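Side-chain contacts in SnoaL-like domain-containing protein (Kribbella flavida, PDB 4GB5), which is of unknown function but carries a SnoaL-like domain of the NTF2 clan, whose members often bind or transform small molecules in a pocket of the fold: residues 46-51 with 115-120; 121-126 with 132-137. One frame throughout, in Å; residues are numbered along the deposited sequence.

Interaction 1: 46-51 with 115-120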
loop_
_atom_site.group_PDB
_atom_site.type_symbol
_atom_site.label_atom_id
_atom_site.label_comp_id
_atom_site.label_asym_id
_atom_site.label_seq_id
_atom_site.Cartn_x
_atom_site.Cartn_y
_atom_site.Cartn_z
ATOM N N GLU A 46 21.524 -6.474 -3.388
ATOM C CA GLU A 46 22.822 -5.824 -3.154
ATOM C C GLU A 46 22.722 -4.438 -2.522
ATOM O O GLU A 46 23.531 -4.078 -1.666
ATOM C CB GLU A 46 23.610 -5.743 -4.459
ATOM C CG GLU A 46 25.040 -5.281 -4.237
ATOM C CD GLU A 46 25.897 -5.391 -5.491
ATOM O OE1 GLU A 46 25.347 -5.465 -6.615
ATOM O OE2 GLU A 46 27.143 -5.397 -5.345
ATOM N N SER A 47 21.712 -3.680 -2.946
ATOM C CA SER A 47 21.417 -2.341 -2.413
ATOM C C SER A 47 21.198 -2.325 -0.891
ATOM O O SER A 47 21.361 -1.290 -0.236
ATOM C CB SER A 47 20.210 -1.745 -3.137
ATOM O OG SER A 47 19.802 -0.517 -2.550
ATOM N N VAL A 48 20.851 -3.479 -0.336
ATOM C CA VAL A 48 20.673 -3.631 1.095
ATOM C C VAL A 48 21.767 -4.476 1.721
ATOM O O VAL A 48 22.264 -4.155 2.810
ATOM C CB VAL A 48 19.356 -4.294 1.424
ATOM C CG1 VAL A 48 19.311 -4.593 2.914
ATOM C CG2 VAL A 48 18.229 -3.402 1.029
ATOM N N THR A 49 22.169 -5.553 1.071
ATOM C CA THR A 49 23.153 -6.433 1.742
ATOM C C THR A 49 24.583 -6.369 1.233
ATOM O O THR A 49 25.501 -6.882 1.891
ATOM C CB THR A 49 22.743 -7.893 1.657
ATOM O OG1 THR A 49 22.832 -8.338 0.301
ATOM C CG2 THR A 49 21.364 -8.085 2.193
ATOM N N GLY A 50 24.796 -5.779 0.067
ATOM C CA GLY A 50 26.128 -5.747 -0.513
ATOM C C GLY A 50 26.505 -7.046 -1.206
ATOM O O GLY A 50 27.571 -7.141 -1.819
HETATM N N MSE A 51 25.635 -8.044 -1.113
HETATM C CA MSE A 51 25.850 -9.317 -1.798
HETATM C C MSE A 51 25.434 -9.129 -3.230
HETATM O O MSE A 51 24.340 -8.632 -3.491
HETATM C CB MSE A 51 24.989 -10.406 -1.167
HETATM C CG MSE A 51 25.341 -10.733 0.270
HETATM SE SE MSE A 51 27.103 -11.535 0.446
HETATM C CE MSE A 51 28.211 -9.931 0.549
ATOM N N TRP A 115 13.340 -2.517 11.868
ATOM C CA TRP A 115 14.165 -2.260 10.704
ATOM C C TRP A 115 13.213 -1.977 9.545
ATOM O O TRP A 115 12.405 -2.814 9.158
ATOM C CB TRP A 115 15.030 -3.501 10.374
ATOM C CG TRP A 115 15.791 -3.409 9.099
ATOM C CD1 TRP A 115 16.399 -2.283 8.529
ATOM C CD2 TRP A 115 16.071 -4.496 8.205
ATOM N NE1 TRP A 115 17.019 -2.644 7.344
ATOM C CE2 TRP A 115 16.804 -3.985 7.130
ATOM C CE3 TRP A 115 15.733 -5.848 8.202
ATOM C CZ2 TRP A 115 17.231 -4.792 6.084
ATOM C CZ3 TRP A 115 16.137 -6.624 7.164
ATOM C CH2 TRP A 115 16.912 -6.106 6.127
ATOM N N LEU A 116 13.348 -0.784 8.992
ATOM C CA LEU A 116 12.535 -0.340 7.857
ATOM C C LEU A 116 13.357 -0.244 6.606
ATOM O O LEU A 116 14.433 0.366 6.616
ATOM C CB LEU A 116 11.950 1.062 8.140
ATOM C CG LEU A 116 10.979 1.557 7.065
ATOM C CD1 LEU A 116 9.722 0.759 6.976
ATOM C CD2 LEU A 116 10.696 3.044 7.369
ATOM N N VAL A 117 12.854 -0.859 5.534
ATOM C CA VAL A 117 13.424 -0.662 4.205
ATOM C C VAL A 117 12.337 -0.122 3.319
ATOM O O VAL A 117 11.274 -0.738 3.226
ATOM C CB VAL A 117 13.893 -1.986 3.603
ATOM C CG1 VAL A 117 14.405 -1.760 2.170
ATOM C CG2 VAL A 117 14.954 -2.571 4.473
ATOM N N VAL A 118 12.591 1.015 2.662
ATOM C CA VAL A 118 11.702 1.517 1.618
ATOM C C VAL A 118 12.476 1.564 0.319
ATOM O O VAL A 118 13.688 1.780 0.320
ATOM C CB VAL A 118 11.079 2.893 1.933
ATOM C CG1 VAL A 118 9.968 2.768 3.023
ATOM C CG2 VAL A 118 12.104 3.859 2.311
ATOM N N GLY A 119 11.773 1.418 -0.794
ATOM C CA GLY A 119 12.425 1.478 -2.087
ATOM C C GLY A 119 11.564 0.765 -3.098
ATOM O O GLY A 119 10.336 0.912 -3.096
ATOM N N PHE A 120 12.230 0.048 -3.998
ATOM C CA PHE A 120 11.572 -0.443 -5.209
ATOM C C PHE A 120 11.971 -1.862 -5.534
ATOM O O PHE A 120 13.093 -2.278 -5.292
ATOM C CB PHE A 120 11.963 0.435 -6.385
ATOM C CG PHE A 120 11.898 1.884 -6.092
ATOM C CD1 PHE A 120 13.003 2.570 -5.614
ATOM C CD2 PHE A 120 10.698 2.543 -6.239
ATOM C CE1 PHE A 120 12.932 3.906 -5.282
ATOM C CE2 PHE A 120 10.606 3.890 -5.904
ATOM C CZ PHE A 120 11.733 4.575 -5.425
#
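Val-48 against Trp-115 and Val-117 is a small, wholly apolar helix-to-sheet contact: one branched side chain of the short helix 46-49 meets two side chains near the start of strand 114-128. Only 95 Å² is buried, and no hydrogen bond crosses. The CA atoms of Val-48 and Val-117 stand 8.4 Å apart, so side chains alone bridge the gap.

Each methyl of Val-48 has its own partner. CG1 lies 3.8 Å from Trp-115 CZ2, at the edge of the indole and in its plane, so the valine abuts the rim of the ring. CG2 faces Val-117 CG1 at 4.3 Å, a looser touch. This division follows from chi1 of Val-48 (173°), which sets CG1 opposite the backbone N and CG2 opposite the carbonyl carbon. The two partners also pack together: Val-117 CG2 sits 3.2 Å above the indole plane, displaced toward its rim. The ring's polar edge is used too, since NE1 hydrogen-bonds to Gln-144 OE1, which should limit rotation of the indole.

In terms of the fold, the contact sets a single turn of helix, through Val-48, on one face of the mixed beta sheet of this SnoaL-like, NTF2-clan domain.

Strand 131-145, the sheet neighbour of strand 114-128, completes the seat of the helix: Leu-139 and Gln-144 also touch Val-48. From strand 90-102, on the other flank of strand 114-128, His-101 stacks on Trp-115.

Interaction 2: 121-126 with 132-137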
loop_
_atom_site.group_PDB
_atom_site.type_symbol
_atom_site.label_atom_id
_atom_site.label_comp_id
_atom_site.label_asym_id
_atom_site.label_seq_id
_atom_site.Cartn_x
_atom_site.Cartn_y
_atom_site.Cartn_z
ATOM N N TYR A 121 11.026 -2.598 -6.108
ATOM C CA TYR A 121 11.325 -3.829 -6.807
ATOM C C TYR A 121 11.396 -3.512 -8.279
ATOM O O TYR A 121 10.575 -2.740 -8.798
ATOM C CB TYR A 121 10.246 -4.905 -6.587
ATOM C CG TYR A 121 10.249 -5.456 -5.189
ATOM C CD1 TYR A 121 11.372 -6.093 -4.665
ATOM C CD2 TYR A 121 9.126 -5.359 -4.383
ATOM C CE1 TYR A 121 11.365 -6.585 -3.372
ATOM C CE2 TYR A 121 9.121 -5.865 -3.128
ATOM C CZ TYR A 121 10.219 -6.433 -2.605
ATOM O OH TYR A 121 10.197 -6.940 -1.300
ATOM N N ASP A 122 12.373 -4.140 -8.956
ATOM C CA ASP A 122 12.451 -4.134 -10.399
ATOM C C ASP A 122 12.677 -5.580 -10.817
ATOM O O ASP A 122 13.784 -6.102 -10.793
ATOM C CB ASP A 122 13.507 -3.194 -10.922
ATOM C CG ASP A 122 13.166 -1.755 -10.649
ATOM O OD1 ASP A 122 12.341 -1.192 -11.416
ATOM O OD2 ASP A 122 13.672 -1.209 -9.650
ATOM N N ASN A 123 11.552 -6.253 -11.052
ATOM C CA ASN A 123 11.484 -7.695 -11.131
ATOM C C ASN A 123 11.125 -8.164 -12.528
ATOM O O ASN A 123 10.697 -7.365 -13.359
ATOM C CB ASN A 123 10.405 -8.190 -10.166
ATOM C CG ASN A 123 10.808 -8.082 -8.726
ATOM O OD1 ASN A 123 11.861 -7.527 -8.398
ATOM N ND2 ASN A 123 9.938 -8.585 -7.815
ATOM N N GLU A 124 11.339 -9.447 -12.793
ATOM C CA GLU A 124 10.893 -10.089 -14.022
ATOM C C GLU A 124 9.980 -11.242 -13.698
ATOM O O GLU A 124 10.125 -11.911 -12.660
ATOM C CB GLU A 124 12.077 -10.570 -14.896
ATOM C CG GLU A 124 12.969 -9.418 -15.342
ATOM C CD GLU A 124 14.285 -9.810 -15.998
ATOM O OE1 GLU A 124 14.637 -10.997 -16.016
ATOM O OE2 GLU A 124 14.982 -8.901 -16.486
ATOM N N ALA A 125 9.019 -11.477 -14.572
ATOM C CA ALA A 125 8.152 -12.658 -14.444
ATOM C C ALA A 125 8.122 -13.414 -15.741
ATOM O O ALA A 125 8.422 -12.874 -16.801
ATOM C CB ALA A 125 6.745 -12.242 -14.067
ATOM N N VAL A 126 7.829 -14.701 -15.644
ATOM C CA VAL A 126 7.661 -15.561 -16.794
ATOM C C VAL A 126 6.388 -16.361 -16.669
ATOM O O VAL A 126 5.950 -16.728 -15.549
ATOM C CB VAL A 126 8.849 -16.508 -16.990
ATOM C CG1 VAL A 126 10.107 -15.715 -17.240
ATOM C CG2 VAL A 126 9.043 -17.387 -15.838
ATOM N N TRP A 132 1.918 -17.513 -14.101
ATOM C CA TRP A 132 3.001 -16.544 -13.959
ATOM C C TRP A 132 3.834 -16.820 -12.723
ATOM O O TRP A 132 3.289 -17.153 -11.647
ATOM C CB TRP A 132 2.465 -15.122 -13.944
ATOM C CG TRP A 132 1.998 -14.662 -15.302
ATOM C CD1 TRP A 132 0.714 -14.725 -15.804
ATOM C CD2 TRP A 132 2.809 -14.101 -16.353
ATOM N NE1 TRP A 132 0.690 -14.233 -17.090
ATOM C CE2 TRP A 132 1.957 -13.829 -17.444
ATOM C CE3 TRP A 132 4.167 -13.754 -16.451
ATOM C CZ2 TRP A 132 2.424 -13.256 -18.635
ATOM C CZ3 TRP A 132 4.636 -13.196 -17.641
ATOM C CH2 TRP A 132 3.761 -12.958 -18.715
ATOM N N ARG A 133 5.146 -16.610 -12.850
ATOM C CA ARG A 133 6.061 -16.713 -11.720
ATOM C C ARG A 133 7.108 -15.618 -11.790
ATOM O O ARG A 133 7.507 -15.185 -12.881
ATOM C CB ARG A 133 6.832 -18.072 -11.774
ATOM C CG ARG A 133 5.980 -19.350 -11.592
ATOM C CD ARG A 133 5.388 -19.446 -10.203
ATOM N NE ARG A 133 4.686 -20.713 -9.988
ATOM C CZ ARG A 133 3.431 -20.945 -10.324
ATOM N NH1 ARG A 133 2.689 -20.026 -10.894
ATOM N NH2 ARG A 133 2.899 -22.135 -10.043
ATOM N N LEU A 134 7.565 -15.179 -10.630
ATOM C CA LEU A 134 8.623 -14.190 -10.553
ATOM C C LEU A 134 9.980 -14.896 -10.698
ATOM O O LEU A 134 10.356 -15.729 -9.860
ATOM C CB LEU A 134 8.566 -13.435 -9.215
ATOM C CG LEU A 134 7.367 -12.529 -8.965
ATOM C CD1 LEU A 134 7.395 -11.919 -7.595
ATOM C CD2 LEU A 134 7.318 -11.431 -10.013
ATOM N N SER A 135 10.697 -14.557 -11.759
ATOM C CA SER A 135 11.970 -15.190 -12.116
ATOM C C SER A 135 13.191 -14.386 -11.700
ATOM O O SER A 135 14.278 -14.930 -11.620
ATOM C CB SER A 135 12.039 -15.420 -13.629
ATOM O OG SER A 135 11.778 -14.193 -14.303
ATOM N N SER A 136 13.018 -13.095 -11.452
ATOM C CA SER A 136 14.085 -12.269 -10.961
ATOM C C SER A 136 13.524 -11.238 -9.995
ATOM O O SER A 136 12.524 -10.567 -10.295
ATOM C CB SER A 136 14.772 -11.552 -12.132
ATOM O OG SER A 136 15.729 -10.637 -11.671
ATOM N N VAL A 137 14.159 -11.091 -8.833
ATOM C CA VAL A 137 13.779 -10.090 -7.843
ATOM C C VAL A 137 14.965 -9.169 -7.611
ATOM O O VAL A 137 16.090 -9.658 -7.349
ATOM C CB VAL A 137 13.406 -10.748 -6.503
ATOM C CG1 VAL A 137 13.051 -9.724 -5.431
ATOM C CG2 VAL A 137 12.267 -11.712 -6.700
HETATM O O HOH W 1 15.093 -8.089 -12.035
#
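Asn-123 meets Ser-136 and Val-137 across an antiparallel beta hairpin, strands 114-128 and 131-145, whose register is broken here by a classic beta bulge. The evidence for the bulge is that Ser-135 and Ser-136 both face Glu-124, and that the pairing slips by one residue before Ala-125 and Leu-134. Ser-135 N donates to Glu-124 O at 2.9 Å; the bond from Ser-136 N to the same oxygen is weak. Ser-135 OG adds a further weak bond to Glu-124 O at 3.3 Å, its chi1 of 53° placing the hydroxyl between backbone N and carbonyl carbon.

The Asn-123 side chain leans over the partner strand. Its CB lies 3.2 Å from Ser-136 O. With chi1 at -72°, CG stands opposite the carbonyl carbon and passes the same Ser-136 oxygen on its way to Val-137. OD1 then comes within 3.2 Å of Val-137 CA and accepts a hydrogen bond from Lys-138 N, while ND2 touches Val-137 CG1 at 4.1 Å and, a little farther, a methyl of Leu-134. A buried amide oxygen is thus satisfied by the backbone just beyond the segment.

Toward the turn, Val-126 and Arg-133 form a regular hydrogen-bonded pair, Val-126 N donating to Arg-133 O and Arg-133 N to Val-126 O. Ala-125 CB rests 3.8 Å from Trp-132 CE3, and the indole nitrogen is tied to Asp-9 of helix 6-25, linking the hairpin to that helix.

At the other end a water spans the strands, donating to Asp-122 O at 2.7 Å and hydrogen-bonded to Ser-136 OG, also at 2.7 Å.

Both interactions draw on strand 114-128, using consecutive portions of it: residues 115-120 receive the helix of interaction 1, and residues 121-126 pair with 132-137 in interaction 2. Their centres are about 17 Å apart and, beyond adjoining in sequence, the two do not touch. Strand 131-145 connects them, since 132-137 belongs to it while its later residues Leu-139 and Gln-144 pack on Val-48. One contact is purely apolar, the other chiefly a backbone ladder. A triethylene glycol, probably from the crystallisation liquor, lies about 4 Å from the side chain of Glu-124 in interaction 2.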